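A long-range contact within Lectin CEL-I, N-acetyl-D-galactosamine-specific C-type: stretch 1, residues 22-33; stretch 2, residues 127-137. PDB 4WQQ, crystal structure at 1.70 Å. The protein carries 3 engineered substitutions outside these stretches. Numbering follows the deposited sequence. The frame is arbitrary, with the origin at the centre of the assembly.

Stretch 1 22-33: LTTWENAHHECV
Stretch 2 (127-137) SAAAQAKYMCK

Stretch 1 enters as a strand at Leu-22 and Thr-23 (phi/psi -72/130 and -158/174), turns at Thr-24 (-76/160), and runs as a helix from Trp-25 through Val-33, with phi/psi near -60/-45. Stretch 2 begins as a loop and becomes an extended strand that includes Ala-132 to Lys-137. The helix and strand axes approach to 8.5 Å, their N-to-C directions 32° apart.

Where the stretch 1 strand meets stretch 2's extended segment, the pairing is antiparallel, Thr-23 with Ala-132: Thr-23 N donates to Ala-132 O and Ala-132 N to Thr-23 O, both at 2.9 Å with angles of 159° and 153°. CA atoms set the register: Leu-22 to Lys-133 4.7 Å, Thr-24 to Gln-131 4.6 Å, Ala-28 to Tyr-134 6.2 Å, Cys-32 to Cys-136 5.4 Å.

Thr-24 (chi1 p) caps the helix, its OG1 accepting from Asn-27 N at 3.1 Å. The first helical amides, lacking preceding-turn carbonyl acceptors, donate to water: water 1 accepts from Trp-25 N (2.9 Å) and donates to Ser-127 O (2.9 Å) and Ala-130 O (2.8 Å), while water 2 links Glu-26 N (2.9 Å) to Ala-128 O (3.1 Å).

The CA-to-CB bond of Tyr-134 (chi1 65°, chi2 -83°) points toward stretch 1, and the ring meets Ala-28 and Cys-32. Ala-28 CB covers one ring face, 4.0 Å from the centroid and 29° off the normal, a CH-pi contact. Cys-32 SG lies at the ring edge, 4.9 Å from the centroid and 77° off the normal. Thr-23 CG2 (chi1 t) approaches Tyr-134 CD1 obliquely at 3.7 Å. Water 3 joins Tyr-134 OH (2.8 Å) to Glu-31 OE2 (3.0 Å).

One helical turn beyond Ala-28, a disulfide locks helix to strand: Cys-32 SG to Cys-136 SG, 2.0 Å, chi3 -81°, both chi1 m. At the other end, Leu-22 CD2 packs 3.5 Å from Ala-132 CA.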

# COMPACT_ATOMS: atom_id res chain seq x y z
N LEU A 22 3.43 17.10 -18.96
CA LEU A 22 4.21 16.69 -20.08
C LEU A 22 5.70 16.53 -19.70
O LEU A 22 6.33 17.45 -19.11
CB LEU A 22 4.08 17.77 -21.18
CG LEU A 22 3.27 17.67 -22.47
CD1 LEU A 22 3.96 18.58 -23.50
CD2 LEU A 22 3.20 16.30 -23.08
N THR A 23 6.31 15.39 -20.04
CA THR A 23 7.69 15.15 -19.75
C THR A 23 8.25 14.04 -20.71
O THR A 23 7.53 13.44 -21.50
CB THR A 23 7.95 14.84 -18.21
OG1 THR A 23 9.34 15.01 -17.92
CG2 THR A 23 7.52 13.41 -17.82
N THR A 24 9.54 13.81 -20.62
CA THR A 24 10.22 12.76 -21.34
C THR A 24 9.92 11.39 -20.69
O THR A 24 9.56 11.32 -19.54
CB THR A 24 11.71 12.96 -21.37
OG1 THR A 24 12.21 13.00 -20.01
CG2 THR A 24 12.09 14.27 -22.07
N TRP A 25 10.12 10.34 -21.44
CA TRP A 25 9.92 9.00 -20.92
C TRP A 25 10.87 8.76 -19.73
O TRP A 25 10.45 8.23 -18.71
CB TRP A 25 10.12 7.94 -21.96
CG TRP A 25 9.81 6.54 -21.52
CD1 TRP A 25 8.63 5.87 -21.67
CD2 TRP A 25 10.70 5.61 -20.89
NE1 TRP A 25 8.74 4.62 -21.15
CE2 TRP A 25 10.00 4.43 -20.68
CE3 TRP A 25 12.04 5.67 -20.50
CZ2 TRP A 25 10.61 3.29 -20.10
CZ3 TRP A 25 12.62 4.54 -19.95
CH2 TRP A 25 11.93 3.38 -19.77
N GLU A 26 12.13 9.16 -19.91
CA GLU A 26 13.15 8.94 -18.88
C GLU A 26 12.75 9.66 -17.61
O GLU A 26 12.82 9.09 -16.51
CB GLU A 26 14.49 9.47 -19.38
CG GLU A 26 15.62 8.51 -19.11
CD GLU A 26 16.41 8.88 -17.90
OE1 GLU A 26 17.60 9.28 -18.08
OE2 GLU A 26 15.84 8.77 -16.77
N ASN A 27 12.27 10.89 -17.70
CA ASN A 27 11.91 11.58 -16.49
C ASN A 27 10.60 11.06 -15.89
O ASN A 27 10.47 10.96 -14.71
CB ASN A 27 11.79 13.07 -16.72
CG ASN A 27 11.46 13.80 -15.45
OD1 ASN A 27 12.24 13.77 -14.46
ND2 ASN A 27 10.33 14.41 -15.42
N ALA A 28 9.64 10.65 -16.76
CA ALA A 28 8.44 9.99 -16.25
C ALA A 28 8.80 8.69 -15.44
O ALA A 28 8.21 8.41 -14.41
CB ALA A 28 7.50 9.72 -17.38
N HIS A 29 9.71 7.90 -15.97
CA HIS A 29 10.15 6.67 -15.36
C HIS A 29 10.71 6.98 -13.97
O HIS A 29 10.32 6.37 -12.97
CB HIS A 29 11.18 6.02 -16.26
CG HIS A 29 11.65 4.69 -15.75
ND1 HIS A 29 12.77 4.08 -16.22
CD2 HIS A 29 11.06 3.81 -14.92
CE1 HIS A 29 12.92 2.91 -15.60
NE2 HIS A 29 11.90 2.73 -14.80
N HIS A 30 11.65 7.95 -13.95
CA HIS A 30 12.20 8.47 -12.69
C HIS A 30 11.14 8.91 -11.70
O HIS A 30 11.19 8.52 -10.53
CB HIS A 30 13.19 9.62 -13.01
CG HIS A 30 13.61 10.41 -11.81
ND1 HIS A 30 14.67 10.02 -10.99
CD2 HIS A 30 13.10 11.53 -11.26
CE1 HIS A 30 14.79 10.89 -10.00
NE2 HIS A 30 13.85 11.80 -10.13
N GLU A 31 10.17 9.73 -12.12
CA GLU A 31 9.17 10.24 -11.24
C GLU A 31 8.33 9.10 -10.68
O GLU A 31 8.09 9.04 -9.48
CB GLU A 31 8.24 11.20 -11.99
CG GLU A 31 8.84 12.58 -12.19
CD GLU A 31 9.13 13.30 -10.89
OE1 GLU A 31 10.14 14.01 -10.85
OE2 GLU A 31 8.36 13.14 -9.92
N CYS A 32 7.89 8.18 -11.52
CA CYS A 32 7.13 7.04 -10.97
C CYS A 32 7.88 6.21 -9.92
O CYS A 32 7.35 5.87 -8.89
CB CYS A 32 6.60 6.04 -12.06
SG CYS A 32 5.31 6.74 -13.12
N VAL A 33 9.13 5.89 -10.23
CA VAL A 33 9.88 5.02 -9.35
C VAL A 33 10.13 5.70 -8.00
O VAL A 33 10.24 5.03 -6.96
CB VAL A 33 11.16 4.54 -10.07
CG1 VAL A 33 12.07 3.80 -9.09
CG2 VAL A 33 10.81 3.60 -11.19
N SER A 127 10.44 8.62 -29.33
CA SER A 127 11.84 8.85 -29.07
C SER A 127 12.15 9.33 -27.66
O SER A 127 11.28 9.70 -26.92
CB SER A 127 12.33 9.89 -30.05
OG SER A 127 11.85 11.16 -29.61
N ALA A 128 13.43 9.47 -27.37
CA ALA A 128 13.83 9.97 -26.05
C ALA A 128 13.66 11.43 -25.86
O ALA A 128 13.76 11.95 -24.72
CB ALA A 128 15.31 9.56 -25.83
N ALA A 129 13.43 12.15 -26.93
CA ALA A 129 13.18 13.58 -26.86
C ALA A 129 11.70 13.92 -26.87
O ALA A 129 11.36 15.01 -26.55
CB ALA A 129 13.88 14.29 -28.00
N ALA A 130 10.84 12.99 -27.27
CA ALA A 130 9.41 13.19 -27.25
C ALA A 130 8.91 13.42 -25.83
O ALA A 130 9.58 13.07 -24.84
CB ALA A 130 8.75 11.97 -27.87
N GLN A 131 7.78 14.09 -25.74
CA GLN A 131 7.18 14.31 -24.45
C GLN A 131 5.73 13.84 -24.47
O GLN A 131 5.10 13.84 -25.50
CB GLN A 131 7.29 15.79 -24.03
CG GLN A 131 8.75 16.24 -23.94
CD GLN A 131 9.10 17.34 -22.97
OE1 GLN A 131 10.23 17.87 -23.01
NE2 GLN A 131 8.21 17.70 -22.11
N ALA A 132 5.22 13.45 -23.29
CA ALA A 132 3.93 12.89 -23.09
C ALA A 132 3.56 13.00 -21.64
O ALA A 132 4.43 13.28 -20.82
CB ALA A 132 3.83 11.44 -23.56
N LYS A 133 2.27 12.73 -21.35
CA LYS A 133 1.77 12.63 -19.98
C LYS A 133 2.23 11.26 -19.44
O LYS A 133 2.82 10.51 -20.20
CB LYS A 133 0.26 12.79 -19.94
CG LYS A 133 -0.23 14.00 -20.69
CD LYS A 133 0.27 15.32 -20.13
CE LYS A 133 -0.27 16.51 -21.01
NZ LYS A 133 -1.75 16.59 -20.96
N TYR A 134 2.01 10.95 -18.16
CA TYR A 134 2.41 9.63 -17.69
C TYR A 134 1.51 9.10 -16.59
O TYR A 134 0.79 9.82 -15.96
CB TYR A 134 3.90 9.59 -17.31
CG TYR A 134 4.27 10.46 -16.14
CD1 TYR A 134 4.51 11.81 -16.29
CD2 TYR A 134 4.45 9.89 -14.84
CE1 TYR A 134 4.90 12.56 -15.21
CE2 TYR A 134 4.81 10.63 -13.77
CZ TYR A 134 5.03 11.97 -13.94
OH TYR A 134 5.42 12.79 -12.87
N MET A 135 1.58 7.81 -16.44
CA MET A 135 0.80 7.10 -15.45
C MET A 135 1.72 6.14 -14.67
O MET A 135 2.47 5.36 -15.27
CB MET A 135 -0.18 6.27 -16.24
CG MET A 135 -1.01 5.28 -15.49
SD MET A 135 -2.55 5.95 -14.94
CE MET A 135 -3.43 6.67 -16.40
N CYS A 136 1.56 6.14 -13.36
CA CYS A 136 2.28 5.21 -12.52
C CYS A 136 1.37 4.12 -11.98
O CYS A 136 0.14 4.27 -11.96
CB CYS A 136 2.92 5.92 -11.35
SG CYS A 136 3.89 7.40 -11.82
N LYS A 137 1.99 3.05 -11.54
CA LYS A 137 1.25 1.85 -11.06
C LYS A 137 2.04 1.37 -9.89
O LYS A 137 3.25 1.29 -9.96
CB LYS A 137 1.23 0.82 -12.18
CG LYS A 137 0.68 -0.55 -11.91
CD LYS A 137 0.64 -1.37 -13.23
CE LYS A 137 0.44 -2.85 -12.93
NZ LYS A 137 0.27 -3.70 -14.13
O HOH W 1 11.02 10.80 -24.20
O HOH W 2 13.39 10.07 -22.32
O HOH W 3 5.39 12.79 -10.03